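Local coordinates for protein alpha-glucosidase (Bacteroides thetaiotaomicron, PDB 5XFM) that hydrolyses beta-L-arabinopyranosides and alpha-galactosides as a bifunctional, calcium-containing enzyme of glycoside hydrolase family 97, at residues D16-G21 / Q27-V32. The protein carries 1 engineered substitution. Residues are numbered along the deposited sequence; the frame is centred on the assembly and turned at random.
Sequences DVVVKG and QLAVFV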
ATOM      1  N   ASP A  16      -5.507  32.433 -11.317  1.00 24.81           N
ATOM      2  CA  ASP A  16      -4.267  33.076 -11.716  1.00 26.15           C
ATOM      3  C   ASP A  16      -3.629  32.371 -12.909  1.00 27.39           C
ATOM      4  O   ASP A  16      -3.076  33.017 -13.800  1.00 23.82           O
ATOM      5  CB  ASP A  16      -3.294  33.124 -10.536  1.00 24.41           C
ATOM      6  CG  ASP A  16      -3.819  33.969  -9.397  1.00 29.97           C
ATOM      7  OD1 ASP A  16      -4.338  35.070  -9.671  1.00 33.77           O
ATOM      8  OD2 ASP A  16      -3.716  33.538  -8.231  1.00 32.06           O
ATOM      9  N   VAL A  17      -3.718  31.043 -12.913  1.00 24.84           N
ATOM     10  CA  VAL A  17      -3.113  30.224 -13.955  1.00 25.32           C
ATOM     11  C   VAL A  17      -3.746  28.831 -13.951  1.00 25.79           C
ATOM     12  O   VAL A  17      -4.245  28.377 -12.922  1.00 28.87           O
ATOM     13  CB  VAL A  17      -1.583  30.113 -13.747  1.00 28.96           C
ATOM     14  CG1 VAL A  17      -1.285  29.402 -12.436  1.00 24.17           C
ATOM     15  CG2 VAL A  17      -0.906  29.406 -14.919  1.00 25.98           C
ATOM     16  N   VAL A  18      -3.717  28.157 -15.096  1.00 25.40           N
ATOM     17  CA  VAL A  18      -4.298  26.827 -15.238  1.00 22.35           C
ATOM     18  C   VAL A  18      -3.283  25.856 -15.854  1.00 25.20           C
ATOM     19  O   VAL A  18      -2.577  26.205 -16.801  1.00 27.39           O
ATOM     20  CB  VAL A  18      -5.575  26.869 -16.111  1.00 22.99           C
ATOM     21  CG1 VAL A  18      -6.001  25.468 -16.525  1.00 25.17           C
ATOM     22  CG2 VAL A  18      -6.700  27.566 -15.366  1.00 21.63           C
ATOM     23  N   VAL A  19      -3.213  24.640 -15.317  1.00 21.33           N
ATOM     24  CA  VAL A  19      -2.369  23.601 -15.897  1.00 22.31           C
ATOM     25  C   VAL A  19      -3.205  22.358 -16.192  1.00 21.09           C
ATOM     26  O   VAL A  19      -4.069  21.986 -15.407  1.00 21.31           O
ATOM     27  CB  VAL A  19      -1.185  23.244 -14.966  1.00 21.11           C
ATOM     28  CG1 VAL A  19      -1.677  22.816 -13.594  1.00 19.13           C
ATOM     29  CG2 VAL A  19      -0.312  22.162 -15.588  1.00 23.81           C
ATOM     30  N   LYS A  20      -2.958  21.736 -17.342  1.00 23.60           N
ATOM     31  CA  LYS A  20      -3.745  20.590 -17.793  1.00 24.58           C
ATOM     32  C   LYS A  20      -2.899  19.330 -17.969  1.00 21.71           C
ATOM     33  O   LYS A  20      -1.692  19.402 -18.172  1.00 23.45           O
ATOM     34  CB  LYS A  20      -4.438  20.918 -19.117  1.00 24.21           C
ATOM     35  CG  LYS A  20      -5.196  22.237 -19.119  1.00 27.63           C
ATOM     36  CD  LYS A  20      -5.741  22.559 -20.503  1.00 29.25           C
ATOM     37  CE  LYS A  20      -6.519  23.863 -20.506  1.00 35.47           C
ATOM     38  NZ  LYS A  20      -7.164  24.102 -21.824  1.00 40.87           N
ATOM     39  N   GLY A  21      -3.537  18.173 -17.863  1.00 28.06           N
ATOM     40  CA  GLY A  21      -2.910  16.921 -18.244  1.00 28.10           C
ATOM     41  C   GLY A  21      -2.724  16.892 -19.747  1.00 23.79           C
ATOM     42  O   GLY A  21      -3.312  17.707 -20.449  1.00 26.37           O
ATOM     43  N   GLN A  27      -7.901  19.139 -15.405  1.00 21.16           N
ATOM     44  CA  GLN A  27      -7.453  20.525 -15.321  1.00 24.99           C
ATOM     45  C   GLN A  27      -7.342  20.992 -13.872  1.00 21.15           C
ATOM     46  O   GLN A  27      -8.204  20.708 -13.047  1.00 20.11           O
ATOM     47  CB  GLN A  27      -8.384  21.446 -16.118  1.00 23.27           C
ATOM     48  CG  GLN A  27      -8.432  21.103 -17.605  1.00 23.01           C
ATOM     49  CD  GLN A  27      -9.217  22.105 -18.429  1.00 30.91           C
ATOM     50  OE1 GLN A  27      -9.479  23.226 -17.987  1.00 29.69           O
ATOM     51  NE2 GLN A  27      -9.576  21.713 -19.649  1.00 25.46           N
ATOM     52  N   LEU A  28      -6.253  21.689 -13.571  1.00 22.15           N
ATOM     53  CA  LEU A  28      -6.012  22.225 -12.239  1.00 20.40           C
ATOM     54  C   LEU A  28      -5.851  23.739 -12.329  1.00 19.06           C
ATOM     55  O   LEU A  28      -5.069  24.236 -13.138  1.00 21.14           O
ATOM     56  CB  LEU A  28      -4.761  21.583 -11.618  1.00 18.32           C
ATOM     57  CG  LEU A  28      -4.379  22.013 -10.197  1.00 20.39           C
ATOM     58  CD1 LEU A  28      -3.831  20.830  -9.436  1.00 24.13           C
ATOM     59  CD2 LEU A  28      -3.368  23.148 -10.182  1.00 21.90           C
ATOM     60  N   ALA A  29      -6.576  24.470 -11.491  1.00 20.31           N
ATOM     61  CA  ALA A  29      -6.517  25.926 -11.520  1.00 23.13           C
ATOM     62  C   ALA A  29      -5.985  26.481 -10.208  1.00 23.04           C
ATOM     63  O   ALA A  29      -6.292  25.961  -9.138  1.00 20.91           O
ATOM     64  CB  ALA A  29      -7.883  26.501 -11.823  1.00 23.29           C
ATOM     65  N   VAL A  30      -5.207  27.554 -10.295  1.00 22.82           N
ATOM     66  CA  VAL A  30      -4.579  28.123  -9.111  1.00 21.82           C
ATOM     67  C   VAL A  30      -5.096  29.521  -8.793  1.00 20.45           C
ATOM     68  O   VAL A  30      -5.186  30.382  -9.669  1.00 25.77           O
ATOM     69  CB  VAL A  30      -3.035  28.170  -9.273  1.00 22.90           C
ATOM     70  CG1 VAL A  30      -2.375  28.713  -8.021  1.00 17.56           C
ATOM     71  CG2 VAL A  30      -2.496  26.786  -9.584  1.00 25.99           C
ATOM     72  N   PHE A  31      -5.443  29.726  -7.526  1.00 20.90           N
ATOM     73  CA  PHE A  31      -5.987  30.987  -7.048  1.00 22.37           C
ATOM     74  C   PHE A  31      -5.137  31.521  -5.906  1.00 24.77           C
ATOM     75  O   PHE A  31      -5.258  31.066  -4.768  1.00 23.35           O
ATOM     76  CB  PHE A  31      -7.434  30.822  -6.561  1.00 19.95           C
ATOM     77  CG  PHE A  31      -8.360  30.181  -7.560  1.00 18.62           C
ATOM     78  CD1 PHE A  31      -8.424  28.803  -7.691  1.00 21.71           C
ATOM     79  CD2 PHE A  31      -9.205  30.964  -8.337  1.00 27.61           C
ATOM     80  CE1 PHE A  31      -9.296  28.217  -8.602  1.00 24.02           C
ATOM     81  CE2 PHE A  31     -10.079  30.388  -9.247  1.00 22.84           C
ATOM     82  CZ  PHE A  31     -10.124  29.013  -9.379  1.00 23.47           C
ATOM     83  N   VAL A  32      -4.299  32.508  -6.202  1.00 23.72           N
ATOM     84  CA  VAL A  32      -3.425  33.101  -5.195  1.00 24.64           C
ATOM     85  C   VAL A  32      -3.618  34.605  -5.060  1.00 25.26           C
ATOM     86  O   VAL A  32      -3.817  35.119  -3.961  1.00 25.55           O
ATOM     87  CB  VAL A  32      -1.942  32.819  -5.515  1.00 25.91           C
ATOM     88  CG1 VAL A  32      -1.027  33.482  -4.488  1.00 24.65           C
ATOM     89  CG2 VAL A  32      -1.703  31.322  -5.592  1.00 23.71           C
TER
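Lys20 lays its extended aliphatic chain alongside Gln27, with Lys20 CG 3.7 Å from Gln27 CG. Further out, Lys20 CE lies 3.8 Å from Gln27 CD. The two residues face each other as a non-hydrogen-bonded antiparallel pair, which puts both on one face, and similar first torsions (chi1 -50° and -61°) with extended chains let them run side by side; long chains with polar ends suit this partly exposed surface. An alanine in place of Lys20 would probably leave CG and the amide of Gln27 without this apolar neighbour and deprive Glu24 of its weak, long ion pair with the lysine. On the same face, Val18 CG2 touches Ala29 CB at 3.9 Å.

The other face is greasy. Val19 CG1 meets Leu28 CD2 at 3.8 Å, and Val17 CG1 packs against Val30 CB; these branched side chains cover Leu99, Val117 and Phe115 of the neighbouring sheet. Between the faces, Val19 and Leu28 exchange two nearly straight backbone bonds, Val19 N to Leu28 O and Leu28 N to Val19 O, both 2.9 Å. Further along, Asp16 N donates to Val30 O at 2.7 Å; an aspartate suits this place because its short side chain brings OD2 to the backbone N-H of Gln33. The arrangement is an antiparallel beta hairpin, with one apolar face turned inward, at the edge of the beta-sandwich N-terminal domain of family 97 glycosidases.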